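PDB 2XI9: ancillary protein 1, which serves as a pilus-presented adhesin of Streptococcus pyogenes and carries an unusual internal thioester bond required for efficient interaction with host cells. Local coordinates for residues Y147-N150 with S154-V157. Sequence-based numbering, arbitrary orientation.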
ATOM      1  N   TYR A 147       4.050 -11.251  -5.216  1.00  8.82           N
ATOM      2  CA  TYR A 147       2.850 -11.082  -6.012  1.00  9.05           C
ATOM      3  C   TYR A 147       1.609 -10.902  -5.162  1.00  9.68           C
ATOM      4  O   TYR A 147       1.556 -11.372  -4.018  1.00  9.74           O
ATOM      5  CB  TYR A 147       2.613 -12.292  -6.915  1.00 10.84           C
ATOM      6  CG  TYR A 147       3.716 -12.573  -7.907  1.00 11.05           C
ATOM      7  CD1 TYR A 147       4.759 -13.416  -7.599  1.00 10.82           C
ATOM      8  CD2 TYR A 147       3.663 -12.028  -9.193  1.00 13.04           C
ATOM      9  CE1 TYR A 147       5.752 -13.685  -8.504  1.00 13.48           C
ATOM     10  CE2 TYR A 147       4.665 -12.285 -10.115  1.00 15.54           C
ATOM     11  CZ  TYR A 147       5.718 -13.104  -9.764  1.00 13.48           C
ATOM     12  OH  TYR A 147       6.725 -13.350 -10.675  1.00 11.20           O
ATOM     13  N   ALA A 148       0.623 -10.195  -5.723  1.00  9.10           N
ATOM     14  CA  ALA A 148      -0.745 -10.241  -5.186  1.00 10.78           C
ATOM     15  C   ALA A 148      -1.676 -10.866  -6.196  1.00 11.18           C
ATOM     16  O   ALA A 148      -1.479 -10.749  -7.417  1.00 11.72           O
ATOM     17  CB  ALA A 148      -1.266  -8.819  -4.751  1.00  9.17           C
ATOM     18  N   LYS A 149      -2.712 -11.498  -5.678  1.00 12.46           N
ATOM     19  CA  LYS A 149      -3.753 -12.068  -6.491  1.00 14.45           C
ATOM     20  C   LYS A 149      -4.848 -11.025  -6.770  1.00 14.63           C
ATOM     21  O   LYS A 149      -5.436 -10.442  -5.841  1.00 14.94           O
ATOM     22  CB  LYS A 149      -4.340 -13.295  -5.809  1.00 18.18           C
ATOM     23  CG  LYS A 149      -3.356 -14.476  -5.793  1.00 20.16           C
ATOM     24  CD  LYS A 149      -4.055 -15.775  -5.836  1.00 29.67           C
ATOM     25  CE  LYS A 149      -4.080 -16.352  -7.245  1.00 32.69           C
ATOM     26  NZ  LYS A 149      -5.144 -17.384  -7.343  1.00 36.45           N
ATOM     27  N   ASN A 150      -5.117 -10.785  -8.055  1.00 13.92           N
ATOM     28  CA  ASN A 150      -6.306 -10.021  -8.474  1.00 13.67           C
ATOM     29  C   ASN A 150      -7.592 -10.792  -8.273  1.00 15.17           C
ATOM     30  O   ASN A 150      -7.600 -12.028  -8.203  1.00 15.31           O
ATOM     31  CB  ASN A 150      -6.177  -9.601  -9.938  1.00 13.11           C
ATOM     32  CG  ASN A 150      -4.941  -8.787 -10.186  1.00 12.66           C
ATOM     33  OD1 ASN A 150      -4.552  -7.940  -9.363  1.00 12.10           O
ATOM     34  ND2 ASN A 150      -4.280  -9.060 -11.310  1.00 12.45           N
ATOM     35  N   SER A 154      -5.863 -13.796 -11.620  1.00 17.36           N
ATOM     36  CA  SER A 154      -4.563 -13.471 -12.179  1.00 16.25           C
ATOM     37  C   SER A 154      -3.681 -12.908 -11.078  1.00 15.33           C
ATOM     38  O   SER A 154      -4.139 -12.666  -9.959  1.00 15.35           O
ATOM     39  CB  SER A 154      -4.691 -12.454 -13.318  1.00 16.09           C
ATOM     40  OG  SER A 154      -5.328 -11.238 -12.919  1.00 14.51           O
ATOM     41  N   SER A 155      -2.414 -12.702 -11.382  1.00 14.20           N
ATOM     42  CA  SER A 155      -1.453 -12.220 -10.410  1.00 14.54           C
ATOM     43  C   SER A 155      -0.824 -10.919 -10.947  1.00 14.00           C
ATOM     44  O   SER A 155      -0.759 -10.698 -12.155  1.00 15.23           O
ATOM     45  CB  SER A 155      -0.340 -13.242 -10.163  1.00 13.81           C
ATOM     46  OG  SER A 155      -0.783 -14.349  -9.344  1.00 21.56           O
ATOM     47  N   GLN A 156      -0.393 -10.072 -10.036  1.00 13.59           N
ATOM     48  CA  GLN A 156       0.345  -8.887 -10.370  1.00 12.02           C
ATOM     49  C   GLN A 156       1.632  -8.868  -9.541  1.00 10.47           C
ATOM     50  O   GLN A 156       1.619  -9.214  -8.364  1.00  9.24           O
ATOM     51  CB  GLN A 156      -0.540  -7.630 -10.138  1.00 12.70           C
ATOM     52  CG  GLN A 156      -0.491  -6.941  -8.844  1.00 13.32           C
ATOM     53  CD  GLN A 156      -1.287  -5.659  -8.835  1.00  9.84           C
ATOM     54  OE1 GLN A 156      -0.719  -4.563  -8.835  1.00 10.10           O
ATOM     55  NE2 GLN A 156      -2.599  -5.785  -8.833  1.00  7.79           N
ATOM     56  N   VAL A 157       2.724  -8.450 -10.160  1.00  9.71           N
ATOM     57  CA  VAL A 157       3.961  -8.139  -9.455  1.00  9.70           C
ATOM     58  C   VAL A 157       3.652  -7.070  -8.407  1.00  9.55           C
ATOM     59  O   VAL A 157       2.921  -6.096  -8.691  1.00  8.70           O
ATOM     60  CB  VAL A 157       5.020  -7.638 -10.434  1.00 10.01           C
ATOM     61  CG1 VAL A 157       6.262  -7.090  -9.697  1.00  8.57           C
ATOM     62  CG2 VAL A 157       5.381  -8.789 -11.464  1.00  9.91           C
TER
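The turn end of a beta hairpin, strands 146-149 and 155-160, brings Ala148 and Gln156 together as an antiparallel hydrogen-bonded pair. Gln156 N donates to Ala148 O at 2.9 Å, and Ala148 N returns a bond to Gln156 O at 3.0 Å; two residues nearer the turn, beyond the non-hydrogen-bonded pair Lys149-Ser155, Asn150 N donates to Ser154 O at 2.8 Å. Asn150 suits this last position because its amide works from both ends. Its ND2 gives a nearly straight bond (171°) to Ser154 OG, which also bonds Asn152 OD1, and has a second partner in Gln315 OE1; its OD1 accepts, in the carbonyl plane, from Gln156 NE2 at 3.0 Å. Gln156, extended beyond CG (chi2 174°), is long enough to bridge further: NE2 also bonds Asp299, and OE1 takes the backbone N of Thr314 and Gln315. Small Ala148 shares that face, against Phe301. On the other face Ser155 OG bonds Tyr128 OH beside Lys149. The Tyr147 ring makes an apolar contact, CE2 to Val157 CG2 at 3.8 Å, and Tyr147 OH is hydrogen-bonded to Glu133 and Arg242. Antiparallel pairing across so short a connection defines a beta hairpin, here within a mixed sheet probably belonging to the thioester-domain fold.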